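Local coordinates for galectin-1 (Bufo arenarum, PDB 1A78), which binds beta-galactosides, and probably a range of complex carbohydrates, as a homodimeric lectin, and may regulate cell apoptosis and differentiation, at residues 16-25 with 123-134; 90-98 with 108-118. All coordinates share one frame; numbering follows the deposited sequence.

Interaction 1 of 2, residues 16-25 with 123-134; sequences HCVEIKGSIP and LEGLAFKSITTE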
loop_
_atom_site.group_PDB
_atom_site.type_symbol
_atom_site.label_atom_id
_atom_site.label_comp_id
_atom_site.label_asym_id
_atom_site.label_seq_id
_atom_site.Cartn_x
_atom_site.Cartn_y
_atom_site.Cartn_z
ATOM N N HIS A 16 -15.021 6.433 4.627
ATOM C CA HIS A 16 -13.827 6.553 3.778
ATOM C C HIS A 16 -13.708 5.364 2.890
ATOM O O HIS A 16 -14.363 4.363 3.122
ATOM C CB HIS A 16 -12.582 6.718 4.605
ATOM C CG HIS A 16 -12.592 7.968 5.403
ATOM N ND1 HIS A 16 -12.065 9.148 4.932
ATOM C CD2 HIS A 16 -13.138 8.248 6.607
ATOM C CE1 HIS A 16 -12.283 10.104 5.815
ATOM N NE2 HIS A 16 -12.934 9.585 6.839
ATOM N N CYS A 17 -12.843 5.430 1.900
ATOM C CA CYS A 17 -12.751 4.320 0.995
ATOM C C CYS A 17 -11.348 4.051 0.537
ATOM O O CYS A 17 -10.459 4.863 0.754
ATOM C CB CYS A 17 -13.621 4.613 -0.222
ATOM S SG CYS A 17 -13.022 6.020 -1.167
ATOM N N VAL A 18 -11.164 2.893 -0.084
ATOM C CA VAL A 18 -9.889 2.484 -0.627
ATOM C C VAL A 18 -10.171 1.906 -2.010
ATOM O O VAL A 18 -11.143 1.189 -2.207
ATOM C CB VAL A 18 -9.126 1.483 0.330
ATOM C CG1 VAL A 18 -10.023 0.406 0.855
ATOM C CG2 VAL A 18 -7.948 0.874 -0.358
ATOM N N GLU A 19 -9.378 2.299 -2.987
ATOM C CA GLU A 19 -9.537 1.828 -4.341
ATOM C C GLU A 19 -8.272 1.066 -4.700
ATOM O O GLU A 19 -7.171 1.607 -4.571
ATOM C CB GLU A 19 -9.691 3.027 -5.284
ATOM C CG GLU A 19 -9.549 2.695 -6.775
ATOM C CD GLU A 19 -9.161 3.907 -7.614
ATOM O OE1 GLU A 19 -10.056 4.705 -7.981
ATOM O OE2 GLU A 19 -7.952 4.060 -7.905
ATOM N N ILE A 20 -8.417 -0.188 -5.115
ATOM C CA ILE A 20 -7.277 -1.000 -5.508
ATOM C C ILE A 20 -7.275 -1.099 -7.022
ATOM O O ILE A 20 -8.328 -1.084 -7.638
ATOM C CB ILE A 20 -7.310 -2.415 -4.867
ATOM C CG1 ILE A 20 -6.688 -2.380 -3.471
ATOM C CG2 ILE A 20 -6.494 -3.404 -5.690
ATOM C CD1 ILE A 20 -7.487 -1.630 -2.466
ATOM N N LYS A 21 -6.092 -1.159 -7.620
ATOM C CA LYS A 21 -5.953 -1.247 -9.064
ATOM C C LYS A 21 -4.814 -2.221 -9.308
ATOM O O LYS A 21 -3.781 -2.150 -8.632
ATOM C CB LYS A 21 -5.601 0.118 -9.618
ATOM C CG LYS A 21 -6.101 0.366 -11.008
ATOM C CD LYS A 21 -5.859 1.815 -11.375
ATOM C CE LYS A 21 -6.431 2.737 -10.289
ATOM N NZ LYS A 21 -5.976 4.160 -10.409
ATOM N N GLY A 22 -5.019 -3.166 -10.221
ATOM C CA GLY A 22 -3.990 -4.145 -10.485
ATOM C C GLY A 22 -4.234 -4.908 -11.760
ATOM O O GLY A 22 -5.154 -4.591 -12.515
ATOM N N SER A 23 -3.386 -5.896 -12.017
ATOM C CA SER A 23 -3.509 -6.719 -13.207
ATOM C C SER A 23 -3.844 -8.178 -12.913
ATOM O O SER A 23 -3.262 -8.810 -12.015
ATOM C CB SER A 23 -2.240 -6.644 -14.053
ATOM O OG SER A 23 -2.197 -5.429 -14.768
ATOM N N ILE A 24 -4.818 -8.679 -13.671
ATOM C CA ILE A 24 -5.288 -10.050 -13.582
ATOM C C ILE A 24 -4.469 -10.871 -14.556
ATOM O O ILE A 24 -4.327 -10.496 -15.723
ATOM C CB ILE A 24 -6.759 -10.191 -14.048
ATOM C CG1 ILE A 24 -7.703 -9.364 -13.181
ATOM C CG2 ILE A 24 -7.180 -11.654 -14.020
ATOM C CD1 ILE A 24 -9.165 -9.588 -13.538
ATOM N N PRO A 25 -3.854 -11.961 -14.076
ATOM C CA PRO A 25 -3.058 -12.815 -14.975
ATOM C C PRO A 25 -3.970 -13.445 -16.075
ATOM O O PRO A 25 -5.188 -13.605 -15.896
ATOM C CB PRO A 25 -2.495 -13.867 -14.017
ATOM C CG PRO A 25 -2.376 -13.093 -12.711
ATOM C CD PRO A 25 -3.660 -12.332 -12.661
ATOM N N LEU A 123 -3.903 -8.625 -0.945
ATOM C CA LEU A 123 -4.368 -9.085 -2.244
ATOM C C LEU A 123 -3.824 -10.486 -2.460
ATOM O O LEU A 123 -2.770 -10.844 -1.940
ATOM C CB LEU A 123 -3.834 -8.177 -3.366
ATOM C CG LEU A 123 -4.109 -6.669 -3.282
ATOM C CD1 LEU A 123 -3.467 -5.952 -4.464
ATOM C CD2 LEU A 123 -5.599 -6.392 -3.240
ATOM N N GLU A 124 -4.542 -11.293 -3.217
ATOM C CA GLU A 124 -4.074 -12.633 -3.504
ATOM C C GLU A 124 -4.260 -12.890 -4.993
ATOM O O GLU A 124 -5.365 -12.736 -5.519
ATOM C CB GLU A 124 -4.881 -13.676 -2.737
ATOM C CG GLU A 124 -5.000 -13.512 -1.225
ATOM C CD GLU A 124 -5.997 -14.526 -0.636
ATOM O OE1 GLU A 124 -6.401 -15.463 -1.374
ATOM O OE2 GLU A 124 -6.394 -14.392 0.552
ATOM N N GLY A 125 -3.183 -13.257 -5.676
ATOM C CA GLY A 125 -3.286 -13.566 -7.086
ATOM C C GLY A 125 -3.723 -12.440 -7.999
ATOM O O GLY A 125 -4.381 -12.668 -9.016
ATOM N N LEU A 126 -3.293 -11.232 -7.670
ATOM C CA LEU A 126 -3.622 -10.045 -8.439
ATOM C C LEU A 126 -2.364 -9.175 -8.377
ATOM O O LEU A 126 -1.793 -8.976 -7.298
ATOM C CB LEU A 126 -4.795 -9.342 -7.762
ATOM C CG LEU A 126 -5.398 -8.128 -8.432
ATOM C CD1 LEU A 126 -6.072 -8.517 -9.726
ATOM C CD2 LEU A 126 -6.372 -7.491 -7.482
ATOM N N ALA A 127 -1.875 -8.740 -9.533
ATOM C CA ALA A 127 -0.679 -7.897 -9.572
ATOM C C ALA A 127 -1.031 -6.465 -9.184
ATOM O O ALA A 127 -1.832 -5.820 -9.843
ATOM C CB ALA A 127 -0.024 -7.932 -10.963
ATOM N N PHE A 128 -0.441 -6.001 -8.093
ATOM C CA PHE A 128 -0.642 -4.659 -7.565
ATOM C C PHE A 128 -0.105 -3.550 -8.480
ATOM O O PHE A 128 0.954 -3.672 -9.081
ATOM C CB PHE A 128 0.050 -4.596 -6.197
ATOM C CG PHE A 128 0.166 -3.217 -5.613
ATOM C CD1 PHE A 128 -0.908 -2.628 -4.970
ATOM C CD2 PHE A 128 1.366 -2.516 -5.699
ATOM C CE1 PHE A 128 -0.794 -1.366 -4.421
ATOM C CE2 PHE A 128 1.493 -1.255 -5.158
ATOM C CZ PHE A 128 0.415 -0.678 -4.518
ATOM N N LYS A 129 -0.867 -2.484 -8.634
ATOM C CA LYS A 129 -0.398 -1.354 -9.423
ATOM C C LYS A 129 -0.492 -0.113 -8.542
ATOM O O LYS A 129 0.443 0.656 -8.466
ATOM C CB LYS A 129 -1.197 -1.185 -10.727
ATOM C CG LYS A 129 -0.947 -2.311 -11.732
ATOM C CD LYS A 129 -1.383 -1.940 -13.147
ATOM C CE LYS A 129 -0.835 -2.949 -14.171
ATOM N NZ LYS A 129 -1.001 -2.524 -15.609
ATOM N N SER A 130 -1.596 0.017 -7.814
ATOM C CA SER A 130 -1.820 1.136 -6.932
ATOM C C SER A 130 -2.942 0.911 -5.911
ATOM O O SER A 130 -3.791 0.021 -6.063
ATOM C CB SER A 130 -2.074 2.405 -7.754
ATOM O OG SER A 130 -3.320 2.360 -8.407
ATOM N N ILE A 131 -2.895 1.703 -4.846
ATOM C CA ILE A 131 -3.862 1.691 -3.771
ATOM C C ILE A 131 -4.059 3.162 -3.403
ATOM O O ILE A 131 -3.085 3.889 -3.226
ATOM C CB ILE A 131 -3.330 0.914 -2.560
ATOM C CG1 ILE A 131 -4.298 1.026 -1.386
ATOM C CG2 ILE A 131 -1.943 1.429 -2.163
ATOM C CD1 ILE A 131 -4.065 -0.034 -0.332
ATOM N N THR A 132 -5.307 3.599 -3.288
ATOM C CA THR A 132 -5.598 4.985 -2.985
ATOM C C THR A 132 -6.665 5.121 -1.922
ATOM O O THR A 132 -7.700 4.471 -2.008
ATOM C CB THR A 132 -6.139 5.691 -4.235
ATOM O OG1 THR A 132 -5.311 5.389 -5.356
ATOM C CG2 THR A 132 -6.171 7.197 -4.040
ATOM N N THR A 133 -6.416 5.940 -0.909
ATOM C CA THR A 133 -7.416 6.171 0.122
ATOM C C THR A 133 -7.988 7.566 -0.075
ATOM O O THR A 133 -7.325 8.463 -0.613
ATOM C CB THR A 133 -6.896 5.998 1.571
ATOM O OG1 THR A 133 -5.478 6.234 1.636
ATOM C CG2 THR A 133 -7.237 4.615 2.073
ATOM N N GLU A 134 -9.225 7.729 0.353
ATOM C CA GLU A 134 -9.941 8.965 0.208
ATOM C C GLU A 134 -10.972 8.893 1.317
ATOM O O GLU A 134 -10.804 9.608 2.325
ATOM C CB GLU A 134 -10.606 8.947 -1.159
ATOM C CG GLU A 134 -11.306 10.194 -1.569
ATOM C CD GLU A 134 -11.789 10.108 -3.012
ATOM O OE1 GLU A 134 -10.926 10.056 -3.929
ATOM O OE2 GLU A 134 -13.029 10.084 -3.227
ATOM O OXT GLU A 134 -11.870 8.031 1.230
HETATM O O HOH W 1 -5.766 2.642 -6.955
#
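Glu19 and Thr132 run alongside each other on one face, and a water joins them: it donates to Glu19 OE2 (2.8 Å) and to Glu19 O, and accepts from Ser130 OG and Thr132 OG1. Glu19 OE2 also forms a salt bridge with Lys21 NZ of its own strand (3.2 Å). The Lys21 chain, bent at chi3 (-52°), arches over Ser130, whose OG sits 3.4 Å from Lys21 CB. Val18, Ile20 and Ile131 face the interior of the galectin beta-sandwich. Val18 CG2 slants across Ile131 CG1 at 3.8 Å, and Leu123 meets Ile20 from the opposing sheet, their ends heading in reverse directions, Ile20 CG2 to Leu123 CD2 4.0 Å. Strands 16-23 and 127-133 pair antiparallel, and a classic beta bulge places Lys129 and Ser130 opposite Lys21, whose O accepts from both backbone N atoms (2.9 Å from Lys129 N). Ser130, Ile131 and Thr132 pair in turn with a strand of the second subunit, carrying the sheet across the dimer interface. At the far end the C-terminal carboxylate is gripped twice: His16 ND1 gives Glu134 O a nearly straight bond (2.9 Å, 174°) in its ring plane, and Cys17 N binds Glu134 OXT at 2.9 Å. Glu134 OE1 hydrogen-bonds a 2,3-dihydroxy-1,4-dithiobutane, probably from the crystallisation liquor, in a pocket shared with Cys17.

Interaction 2 of 2, residues 90-98 with 108-118; sequences FEYQTQKII and SFPVRKVLPSI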
loop_
_atom_site.group_PDB
_atom_site.type_symbol
_atom_site.label_atom_id
_atom_site.label_comp_id
_atom_site.label_asym_id
_atom_site.label_seq_id
_atom_site.Cartn_x
_atom_site.Cartn_y
_atom_site.Cartn_z
ATOM N N PHE A 90 -13.845 0.098 -2.188
ATOM C CA PHE A 90 -14.574 -0.353 -1.025
ATOM C C PHE A 90 -14.766 0.846 -0.139
ATOM O O PHE A 90 -13.802 1.488 0.270
ATOM C CB PHE A 90 -13.760 -1.398 -0.243
ATOM C CG PHE A 90 -13.226 -2.487 -1.079
ATOM C CD1 PHE A 90 -12.016 -2.341 -1.730
ATOM C CD2 PHE A 90 -13.954 -3.660 -1.258
ATOM C CE1 PHE A 90 -11.531 -3.347 -2.568
ATOM C CE2 PHE A 90 -13.485 -4.681 -2.090
ATOM C CZ PHE A 90 -12.278 -4.528 -2.749
ATOM N N GLU A 91 -16.009 1.094 0.212
ATOM C CA GLU A 91 -16.367 2.196 1.051
ATOM C C GLU A 91 -16.836 1.566 2.338
ATOM O O GLU A 91 -17.662 0.654 2.319
ATOM C CB GLU A 91 -17.494 2.971 0.381
ATOM C CG GLU A 91 -17.875 4.265 1.059
ATOM C CD GLU A 91 -19.176 4.797 0.503
ATOM O OE1 GLU A 91 -19.293 4.967 -0.739
ATOM O OE2 GLU A 91 -20.107 4.989 1.302
ATOM N N TYR A 92 -16.325 2.057 3.459
ATOM C CA TYR A 92 -16.665 1.517 4.762
ATOM C C TYR A 92 -17.646 2.401 5.493
ATOM O O TYR A 92 -17.429 3.596 5.643
ATOM C CB TYR A 92 -15.382 1.343 5.585
ATOM C CG TYR A 92 -15.557 0.869 7.007
ATOM C CD1 TYR A 92 -16.568 -0.031 7.361
ATOM C CD2 TYR A 92 -14.679 1.289 8.004
ATOM C CE1 TYR A 92 -16.687 -0.496 8.666
ATOM C CE2 TYR A 92 -14.796 0.824 9.316
ATOM C CZ TYR A 92 -15.793 -0.065 9.638
ATOM O OH TYR A 92 -15.886 -0.536 10.930
ATOM N N GLN A 93 -18.759 1.801 5.888
ATOM C CA GLN A 93 -19.798 2.455 6.657
ATOM C C GLN A 93 -19.921 1.521 7.881
ATOM O O GLN A 93 -19.604 0.338 7.792
ATOM C CB GLN A 93 -21.078 2.522 5.835
ATOM C CG GLN A 93 -20.956 3.364 4.537
ATOM C CD GLN A 93 -20.877 4.880 4.797
ATOM O OE1 GLN A 93 -21.391 5.375 5.795
ATOM N NE2 GLN A 93 -20.216 5.607 3.906
ATOM N N THR A 94 -20.324 2.030 9.035
ATOM C CA THR A 94 -20.376 1.178 10.227
ATOM C C THR A 94 -21.270 -0.066 10.170
ATOM O O THR A 94 -21.148 -0.970 11.007
ATOM C CB THR A 94 -20.783 1.996 11.477
ATOM O OG1 THR A 94 -21.892 2.846 11.154
ATOM C CG2 THR A 94 -19.612 2.845 11.976
ATOM N N GLN A 95 -22.169 -0.107 9.191
ATOM C CA GLN A 95 -23.116 -1.201 9.075
ATOM C C GLN A 95 -22.883 -2.114 7.888
ATOM O O GLN A 95 -23.243 -3.290 7.937
ATOM C CB GLN A 95 -24.539 -0.632 9.027
ATOM C CG GLN A 95 -24.665 0.620 8.135
ATOM C CD GLN A 95 -26.105 1.107 7.994
ATOM O OE1 GLN A 95 -26.543 1.490 6.895
ATOM N NE2 GLN A 95 -26.854 1.089 9.102
ATOM N N LYS A 96 -22.254 -1.588 6.847
ATOM C CA LYS A 96 -22.005 -2.360 5.639
ATOM C C LYS A 96 -20.824 -1.769 4.871
ATOM O O LYS A 96 -20.455 -0.609 5.071
ATOM C CB LYS A 96 -23.242 -2.303 4.735
ATOM C CG LYS A 96 -23.413 -0.931 4.074
ATOM C CD LYS A 96 -24.656 -0.802 3.209
ATOM C CE LYS A 96 -25.896 -0.635 4.045
ATOM N NZ LYS A 96 -27.014 -0.088 3.214
ATOM N N ILE A 97 -20.278 -2.548 3.949
ATOM C CA ILE A 97 -19.173 -2.106 3.126
ATOM C C ILE A 97 -19.740 -2.095 1.733
ATOM O O ILE A 97 -20.380 -3.055 1.327
ATOM C CB ILE A 97 -17.978 -3.079 3.200
ATOM C CG1 ILE A 97 -17.357 -3.006 4.603
ATOM C CG2 ILE A 97 -16.971 -2.760 2.097
ATOM C CD1 ILE A 97 -16.275 -4.032 4.910
ATOM N N ILE A 98 -19.599 -0.982 1.031
ATOM C CA ILE A 98 -20.107 -0.874 -0.322
ATOM C C ILE A 98 -18.961 -1.144 -1.291
ATOM O O ILE A 98 -17.890 -0.555 -1.149
ATOM C CB ILE A 98 -20.726 0.521 -0.543
ATOM C CG1 ILE A 98 -21.952 0.661 0.364
ATOM C CG2 ILE A 98 -21.081 0.740 -2.016
ATOM C CD1 ILE A 98 -22.229 2.078 0.884
ATOM N N SER A 108 -23.418 -4.347 -1.676
ATOM C CA SER A 108 -22.844 -4.203 -0.359
ATOM C C SER A 108 -22.730 -5.554 0.339
ATOM O O SER A 108 -23.267 -6.551 -0.163
ATOM C CB SER A 108 -23.663 -3.213 0.471
ATOM O OG SER A 108 -24.881 -3.777 0.901
ATOM N N PHE A 109 -21.948 -5.585 1.431
ATOM C CA PHE A 109 -21.730 -6.761 2.276
ATOM C C PHE A 109 -21.916 -6.249 3.692
ATOM O O PHE A 109 -21.542 -5.124 3.981
ATOM C CB PHE A 109 -20.325 -7.311 2.099
ATOM C CG PHE A 109 -20.076 -8.606 2.856
ATOM C CD1 PHE A 109 -20.604 -9.815 2.390
ATOM C CD2 PHE A 109 -19.313 -8.614 4.034
ATOM C CE1 PHE A 109 -20.379 -11.002 3.080
ATOM C CE2 PHE A 109 -19.076 -9.800 4.732
ATOM C CZ PHE A 109 -19.607 -10.992 4.261
ATOM N N PRO A 110 -22.548 -7.031 4.583
ATOM C CA PRO A 110 -22.740 -6.550 5.952
ATOM C C PRO A 110 -21.468 -6.590 6.824
ATOM O O PRO A 110 -20.602 -7.469 6.662
ATOM C CB PRO A 110 -23.803 -7.504 6.488
ATOM C CG PRO A 110 -23.420 -8.775 5.850
ATOM C CD PRO A 110 -23.156 -8.364 4.422
ATOM N N VAL A 111 -21.360 -5.622 7.725
ATOM C CA VAL A 111 -20.245 -5.547 8.641
ATOM C C VAL A 111 -20.649 -6.387 9.842
ATOM O O VAL A 111 -21.461 -5.963 10.661
ATOM C CB VAL A 111 -19.966 -4.092 9.047
ATOM C CG1 VAL A 111 -19.084 -4.049 10.287
ATOM C CG2 VAL A 111 -19.276 -3.387 7.899
ATOM N N ARG A 112 -20.087 -7.587 9.939
ATOM C CA ARG A 112 -20.428 -8.503 11.023
ATOM C C ARG A 112 -19.720 -8.155 12.328
ATOM O O ARG A 112 -20.057 -8.672 13.385
ATOM C CB ARG A 112 -20.217 -9.951 10.559
ATOM C CG ARG A 112 -20.676 -10.085 9.101
ATOM C CD ARG A 112 -21.262 -11.429 8.707
ATOM N NE ARG A 112 -20.414 -12.108 7.740
ATOM C CZ ARG A 112 -20.835 -12.869 6.732
ATOM N NH1 ARG A 112 -22.124 -13.063 6.514
ATOM N NH2 ARG A 112 -19.943 -13.486 5.969
ATOM N N LYS A 113 -18.822 -7.182 12.257
ATOM C CA LYS A 113 -18.081 -6.716 13.423
ATOM C C LYS A 113 -17.632 -5.297 13.156
ATOM O O LYS A 113 -16.867 -5.055 12.225
ATOM C CB LYS A 113 -16.851 -7.590 13.666
ATOM C CG LYS A 113 -16.016 -7.136 14.838
ATOM C CD LYS A 113 -14.953 -8.140 15.160
ATOM C CE LYS A 113 -14.132 -7.635 16.324
ATOM N NZ LYS A 113 -14.952 -7.381 17.543
ATOM N N VAL A 114 -18.133 -4.348 13.936
ATOM C CA VAL A 114 -17.728 -2.967 13.717
ATOM C C VAL A 114 -16.436 -2.652 14.458
ATOM O O VAL A 114 -16.304 -2.888 15.661
ATOM C CB VAL A 114 -18.814 -1.929 14.050
ATOM C CG1 VAL A 114 -18.879 -0.909 12.913
ATOM C CG2 VAL A 114 -20.158 -2.582 14.228
ATOM N N LEU A 115 -15.461 -2.219 13.675
ATOM C CA LEU A 115 -14.140 -1.868 14.143
ATOM C C LEU A 115 -14.061 -0.356 14.076
ATOM O O LEU A 115 -14.679 0.255 13.199
ATOM C CB LEU A 115 -13.098 -2.454 13.178
ATOM C CG LEU A 115 -13.143 -3.976 13.011
ATOM C CD1 LEU A 115 -12.246 -4.434 11.867
ATOM C CD2 LEU A 115 -12.756 -4.626 14.329
ATOM N N PRO A 116 -13.358 0.273 15.039
ATOM C CA PRO A 116 -13.206 1.735 15.054
ATOM C C PRO A 116 -12.543 2.196 13.730
ATOM O O PRO A 116 -12.736 3.328 13.296
ATOM C CB PRO A 116 -12.296 1.962 16.255
ATOM C CG PRO A 116 -12.666 0.840 17.172
ATOM C CD PRO A 116 -12.785 -0.336 16.257
ATOM N N SER A 117 -11.741 1.318 13.127
ATOM C CA SER A 117 -11.088 1.569 11.855
ATOM C C SER A 117 -10.608 0.219 11.359
ATOM O O SER A 117 -10.466 -0.705 12.149
ATOM C CB SER A 117 -9.900 2.520 11.997
ATOM O OG SER A 117 -8.721 1.857 12.407
ATOM N N ILE A 118 -10.334 0.113 10.061
ATOM C CA ILE A 118 -9.854 -1.118 9.431
ATOM C C ILE A 118 -8.327 -1.050 9.199
ATOM O O ILE A 118 -7.849 -0.390 8.271
ATOM C CB ILE A 118 -10.591 -1.370 8.089
ATOM C CG1 ILE A 118 -12.080 -1.534 8.351
ATOM C CG2 ILE A 118 -10.035 -2.606 7.401
ATOM C CD1 ILE A 118 -12.878 -1.672 7.090
#
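Tyr92 OH donates to Leu115 O at 2.7 Å, the shortest polar bond between 90-98 and 108-118; the hydroxyl lies in the carbonyl plane and on a lone pair, and the carbonyl oxygen in turn lies at the edge of the ring. With CG anti to the backbone N (chi1 176°), the tyrosine reaches from the end of strand 85-92 into the loop that follows strand 106-110. Ile118 comes over one ring face, its CD1 3.7 Å from the centroid and 16° off the normal, a CH-pi contact, and its CG1 rests above CE2. From the rim Val111 brings CG2 to within 4.0 Å of Tyr92 CE1, the two side chains crossing at about a right angle. The ring is thus fixed by a bond at its hydroxyl, a methyl on a face and a methyl at an edge. The same Val111 CG2 turns to Ile97, touching its CG1 at 3.8 Å, and so joins tyrosine and isoleucine into one apolar patch. Val111 N donates to Gln95 O at 3.0 Å, a straight bond (170°) that nevertheless meets the oxygen from above the carbonyl plane. Val114 CG1 packs against CB of Thr94 and near Tyr92 OH. The backbones of Ile97 and Phe109 form an antiparallel hydrogen-bonded pair, Ile97 N to Phe109 O at 2.9 Å, and Phe109 leans on Leu44 of the opposing sheet. Arg112, in the loop, bonds Ser63 OG and Ser71 O, Ser71 being one of the galactoside-binding residues. The whole is a beta hairpin, strands 96-101 and 106-110, on the edge of the galectin beta-sandwich, with its following loop folded back over the turn that links strands 85-92 and 96-101.

Interactions 1 and 2 occupy the two ends of the sheet ordered 106-110, 96-101, 85-92, 16-23, 127-133, their centres 18 Å apart. Both also reach strand 118-124 of the other sheet, so each ties the two layers of the sandwich. They meet where strand 16-23 of interaction 1 adjoins strand 85-92 of interaction 2, Val18 O lying 2.9 Å from Phe90 N, a probable hydrogen bond. Interaction 1 joins strands from near the two ends of the chain, and interaction 2 joins segments that lie between them in sequence. Interaction 1 holds the edge that meets the second subunit; at the opposite edge no other protein chain of the assembly touches interaction 2.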